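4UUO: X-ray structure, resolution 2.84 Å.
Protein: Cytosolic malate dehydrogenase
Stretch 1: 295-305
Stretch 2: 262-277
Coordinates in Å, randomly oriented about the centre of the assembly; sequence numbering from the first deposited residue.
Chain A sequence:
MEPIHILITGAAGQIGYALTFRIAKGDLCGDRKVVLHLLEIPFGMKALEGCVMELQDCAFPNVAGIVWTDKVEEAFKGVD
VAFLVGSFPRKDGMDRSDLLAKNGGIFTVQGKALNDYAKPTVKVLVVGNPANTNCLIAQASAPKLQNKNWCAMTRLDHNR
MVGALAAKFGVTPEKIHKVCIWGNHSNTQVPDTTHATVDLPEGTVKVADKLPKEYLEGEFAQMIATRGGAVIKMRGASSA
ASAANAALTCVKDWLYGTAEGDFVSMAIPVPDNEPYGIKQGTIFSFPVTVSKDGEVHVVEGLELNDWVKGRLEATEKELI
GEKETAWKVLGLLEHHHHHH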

# COMPACT_ATOMS: atom_id res chain seq x y z
N GLU A 295 20.11 -14.96 11.29
CA GLU A 295 21.50 -15.01 10.86
C GLU A 295 21.59 -15.32 9.36
O GLU A 295 21.11 -16.35 8.90
CB GLU A 295 22.28 -16.06 11.66
CG GLU A 295 21.95 -16.08 13.15
CD GLU A 295 22.19 -14.75 13.83
OE1 GLU A 295 23.13 -14.03 13.43
OE2 GLU A 295 21.43 -14.42 14.77
N VAL A 296 22.22 -14.41 8.61
CA VAL A 296 22.36 -14.58 7.17
C VAL A 296 23.53 -15.51 6.82
O VAL A 296 24.62 -15.39 7.38
CB VAL A 296 22.56 -13.21 6.46
CG1 VAL A 296 22.81 -13.40 4.96
CG2 VAL A 296 21.35 -12.31 6.68
N HIS A 297 23.29 -16.44 5.91
CA HIS A 297 24.34 -17.34 5.43
C HIS A 297 24.35 -17.42 3.91
O HIS A 297 23.34 -17.76 3.29
CB HIS A 297 24.18 -18.74 6.04
CG HIS A 297 24.26 -18.77 7.53
ND1 HIS A 297 23.14 -18.82 8.34
CD2 HIS A 297 25.32 -18.77 8.37
CE1 HIS A 297 23.51 -18.84 9.60
NE2 HIS A 297 24.83 -18.82 9.65
N VAL A 298 25.49 -17.11 3.31
CA VAL A 298 25.67 -17.23 1.86
C VAL A 298 25.63 -18.69 1.42
O VAL A 298 26.34 -19.53 1.97
CB VAL A 298 27.02 -16.61 1.40
CG1 VAL A 298 27.27 -16.89 -0.08
CG2 VAL A 298 27.06 -15.12 1.69
N VAL A 299 24.79 -18.99 0.43
CA VAL A 299 24.79 -20.32 -0.19
C VAL A 299 26.12 -20.52 -0.92
O VAL A 299 26.35 -19.91 -1.97
CB VAL A 299 23.60 -20.48 -1.17
CG1 VAL A 299 23.71 -21.78 -1.95
CG2 VAL A 299 22.27 -20.40 -0.41
N GLU A 300 26.99 -21.36 -0.37
CA GLU A 300 28.40 -21.39 -0.77
C GLU A 300 28.79 -22.38 -1.87
O GLU A 300 29.72 -22.11 -2.63
CB GLU A 300 29.28 -21.68 0.46
CG GLU A 300 29.53 -20.47 1.35
CD GLU A 300 30.51 -20.78 2.47
OE1 GLU A 300 31.03 -21.91 2.51
OE2 GLU A 300 30.75 -19.88 3.30
N GLY A 301 28.12 -23.53 -1.95
CA GLY A 301 28.53 -24.56 -2.88
C GLY A 301 27.62 -24.71 -4.09
O GLY A 301 26.79 -25.61 -4.13
N LEU A 302 27.79 -23.84 -5.08
CA LEU A 302 26.96 -23.87 -6.28
C LEU A 302 27.80 -24.02 -7.54
O LEU A 302 28.98 -23.67 -7.57
CB LEU A 302 26.10 -22.60 -6.38
CG LEU A 302 24.91 -22.42 -5.43
CD1 LEU A 302 24.23 -21.07 -5.63
CD2 LEU A 302 23.90 -23.54 -5.61
N GLU A 303 27.17 -24.56 -8.59
CA GLU A 303 27.82 -24.70 -9.89
C GLU A 303 27.50 -23.50 -10.78
O GLU A 303 26.36 -23.34 -11.24
CB GLU A 303 27.38 -26.00 -10.58
CG GLU A 303 27.72 -27.27 -9.80
CD GLU A 303 29.20 -27.55 -9.74
OE1 GLU A 303 29.94 -27.04 -10.61
OE2 GLU A 303 29.63 -28.28 -8.82
N LEU A 304 28.51 -22.67 -11.02
CA LEU A 304 28.33 -21.49 -11.86
C LEU A 304 28.91 -21.72 -13.25
O LEU A 304 30.07 -22.11 -13.38
CB LEU A 304 28.99 -20.27 -11.22
CG LEU A 304 28.58 -19.92 -9.78
CD1 LEU A 304 29.21 -18.60 -9.38
CD2 LEU A 304 27.07 -19.87 -9.62
N ASN A 305 28.11 -21.49 -14.28
CA ASN A 305 28.58 -21.63 -15.65
C ASN A 305 29.40 -20.41 -16.07
O ASN A 305 29.55 -19.45 -15.31
CB ASN A 305 27.41 -21.85 -16.60
CG ASN A 305 26.22 -20.96 -16.30
OD1 ASN A 305 26.13 -19.84 -16.81
ND2 ASN A 305 25.31 -21.45 -15.47
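Stretch 2 262-277: DFVSMAIPVPDNEPYG

Stretch 2 lies across stretch 1 rather than alongside it. Its first half holds the strand 264-269, and this runs at 97° to the short strand 296-298, nearly perpendicular, with the two axes 9.4 Å apart at their closest. That spacing leaves room for a layer of side chains between the backbones, and no backbone-to-backbone hydrogen bond joins the two stretches. After the strand, Val270 leads into a type I turn from Pro271 to Glu274, closed by Glu274 N donating to Pro271 O at 3.0 Å. The chain then passes Pro275, whose CA comes within 6.1 Å of the CA of Glu300, and reaches Tyr276. Together the stretches bury 619 Å², counting both sides.

Tyr276 covers more surface than any other residue here, 127 Å². Its backbone takes positive phi and psi (57°/22°), and its side chain is in the m rotamer at chi1; its CA-to-CB bond points toward stretch 1, and the hydroxyl ends beside the loop after strand 296-298. The hydroxyl is the one group that makes a direct hydrogen bond across the contact: Tyr276 OH donates to Val299 O at 2.6 Å. The bend of the loop brings other atoms close to the Tyr276 hydroxyl, with Leu302 CB 3.2 Å from Tyr276 OH. Leucine side chains also pack against the ring, where Leu304 CD1 is 3.6 Å from Tyr276 CD1 and Leu302 CB is 4.1 Å from Tyr276 CE1. A single water ties the backbones together at this end, accepting from Tyr276 N at 2.9 Å and donating to Glu300 O at 2.9 Å. The rule is economical: an aromatic ring supplies part of the apolar area, while its terminal hydroxyl satisfies a carbonyl in a loop that has no strand partner in this contact.

Val298, with 69 Å² covered, is the centre of the apolar layer. It is in the t rotamer, and its methyls reach several neighbours: Val298 CG2 lies 3.7 Å from Ile268 CD1 and 4.1 Å from Pro271 CG, and Val298 CG1 lies 3.8 Å from Pro275 CG and reaches the edge of the Tyr276 ring. One beta-branched residue thus touches the end of the strand region, the start of the turn and the segment beyond it.

Val296 faces stretch 2 as well, as strand alternation predicts, while His297 between them points away. Val296 CG2 is 3.9 Å from Met266 CE, and Val296 CG1 is 4.1 Å from Ile268 CD1. Met266 and Ile268 are likewise two apart in their strand, so alternate residues from each side meet across the gap. Past the strand, Val299 also points toward stretch 2 and sets Val299 CG2 3.6 Å from Phe263 CD2.

A further polar pair lies at the margin. The CA-to-CB bond of Glu300 points away from stretch 2, yet the end of its side chain comes nearer, leaving Glu300 OE2 3.4 Å from Asn273 OD1; both are acceptors, so this is proximity without a hydrogen bond.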

# COMPACT_ATOMS: atom_id res chain seq x y z
N ASP A 262 13.91 -22.58 0.13
CA ASP A 262 15.04 -22.27 -0.73
C ASP A 262 15.84 -21.09 -0.17
O ASP A 262 16.05 -21.00 1.04
CB ASP A 262 14.56 -21.98 -2.16
CG ASP A 262 13.55 -20.85 -2.23
OD1 ASP A 262 12.34 -21.11 -2.08
OD2 ASP A 262 13.97 -19.70 -2.46
N PHE A 263 16.30 -20.20 -1.05
CA PHE A 263 17.09 -19.05 -0.63
C PHE A 263 16.63 -17.74 -1.27
O PHE A 263 15.87 -17.74 -2.23
CB PHE A 263 18.59 -19.29 -0.92
CG PHE A 263 18.89 -19.80 -2.31
CD1 PHE A 263 18.72 -18.98 -3.42
CD2 PHE A 263 19.38 -21.09 -2.50
CE1 PHE A 263 19.02 -19.45 -4.70
CE2 PHE A 263 19.68 -21.56 -3.77
CZ PHE A 263 19.50 -20.74 -4.87
N VAL A 264 17.09 -16.62 -0.71
CA VAL A 264 16.75 -15.30 -1.22
C VAL A 264 17.99 -14.49 -1.59
O VAL A 264 19.11 -14.90 -1.31
CB VAL A 264 15.92 -14.49 -0.21
CG1 VAL A 264 14.55 -15.11 -0.02
CG2 VAL A 264 16.67 -14.40 1.12
N SER A 265 17.78 -13.34 -2.21
CA SER A 265 18.89 -12.49 -2.60
C SER A 265 19.05 -11.33 -1.63
O SER A 265 18.09 -10.63 -1.31
CB SER A 265 18.69 -11.96 -4.01
OG SER A 265 18.47 -13.04 -4.90
N MET A 266 20.28 -11.14 -1.17
CA MET A 266 20.63 -10.04 -0.27
C MET A 266 22.02 -9.49 -0.59
O MET A 266 22.98 -10.25 -0.68
CB MET A 266 20.59 -10.51 1.19
CG MET A 266 19.23 -10.95 1.67
SD MET A 266 19.24 -11.35 3.42
CE MET A 266 19.86 -9.83 4.11
N ALA A 267 22.11 -8.18 -0.77
CA ALA A 267 23.41 -7.54 -0.97
C ALA A 267 24.06 -7.25 0.37
O ALA A 267 23.74 -6.28 1.04
CB ALA A 267 23.25 -6.25 -1.78
N ILE A 268 24.98 -8.12 0.76
CA ILE A 268 25.59 -8.04 2.08
C ILE A 268 27.08 -7.75 1.96
O ILE A 268 27.68 -7.98 0.90
CB ILE A 268 25.38 -9.35 2.86
CG1 ILE A 268 26.08 -10.51 2.15
CG2 ILE A 268 23.89 -9.63 3.02
CD1 ILE A 268 26.01 -11.83 2.89
N PRO A 269 27.69 -7.22 3.03
CA PRO A 269 29.15 -7.06 3.03
C PRO A 269 29.82 -8.40 2.82
O PRO A 269 29.52 -9.34 3.56
CB PRO A 269 29.45 -6.51 4.42
CG PRO A 269 28.17 -5.85 4.84
CD PRO A 269 27.07 -6.66 4.24
N VAL A 270 30.69 -8.50 1.82
CA VAL A 270 31.33 -9.78 1.50
C VAL A 270 32.02 -10.34 2.74
O VAL A 270 32.86 -9.67 3.34
CB VAL A 270 32.36 -9.66 0.36
CG1 VAL A 270 32.84 -11.03 -0.06
CG2 VAL A 270 31.76 -8.94 -0.83
N PRO A 271 31.64 -11.56 3.13
CA PRO A 271 32.23 -12.26 4.28
C PRO A 271 33.73 -12.47 4.11
O PRO A 271 34.24 -12.38 2.99
CB PRO A 271 31.49 -13.61 4.29
CG PRO A 271 30.20 -13.34 3.58
CD PRO A 271 30.53 -12.33 2.52
N ASP A 272 34.42 -12.74 5.21
CA ASP A 272 35.85 -12.99 5.18
C ASP A 272 36.16 -14.23 4.35
O ASP A 272 37.23 -14.34 3.76
CB ASP A 272 36.39 -13.15 6.60
CG ASP A 272 36.00 -11.99 7.49
OD1 ASP A 272 34.86 -12.00 8.00
OD2 ASP A 272 36.82 -11.07 7.67
N ASN A 273 35.21 -15.15 4.30
CA ASN A 273 35.31 -16.36 3.49
C ASN A 273 35.46 -16.07 2.00
O ASN A 273 36.07 -16.84 1.27
CB ASN A 273 34.08 -17.25 3.74
CG ASN A 273 34.04 -18.48 2.85
OD1 ASN A 273 33.42 -18.47 1.79
ND2 ASN A 273 34.72 -19.54 3.28
N GLU A 274 34.91 -14.93 1.56
CA GLU A 274 34.93 -14.53 0.15
C GLU A 274 34.43 -15.63 -0.77
O GLU A 274 35.21 -16.17 -1.56
CB GLU A 274 36.34 -14.10 -0.27
CG GLU A 274 36.80 -12.77 0.30
CD GLU A 274 38.13 -12.31 -0.27
OE1 GLU A 274 38.58 -12.89 -1.28
OE2 GLU A 274 38.72 -11.35 0.28
N PRO A 275 33.14 -15.96 -0.67
CA PRO A 275 32.60 -17.06 -1.49
C PRO A 275 32.75 -16.75 -2.98
O PRO A 275 32.72 -15.58 -3.36
CB PRO A 275 31.12 -17.12 -1.08
CG PRO A 275 31.04 -16.36 0.22
CD PRO A 275 32.09 -15.30 0.12
N TYR A 276 32.95 -17.79 -3.79
CA TYR A 276 33.03 -17.66 -5.24
C TYR A 276 34.12 -16.69 -5.71
O TYR A 276 34.07 -16.17 -6.83
CB TYR A 276 31.67 -17.23 -5.81
CG TYR A 276 30.53 -18.12 -5.38
CD1 TYR A 276 30.29 -19.33 -6.01
CD2 TYR A 276 29.70 -17.75 -4.33
CE1 TYR A 276 29.26 -20.16 -5.62
CE2 TYR A 276 28.65 -18.57 -3.92
CZ TYR A 276 28.44 -19.77 -4.58
OH TYR A 276 27.42 -20.60 -4.19
N GLY A 277 35.11 -16.46 -4.85
CA GLY A 277 36.22 -15.58 -5.17
C GLY A 277 35.83 -14.12 -5.27
O GLY A 277 36.57 -13.29 -5.81
O HOH W 1 32.13 -20.44 -2.95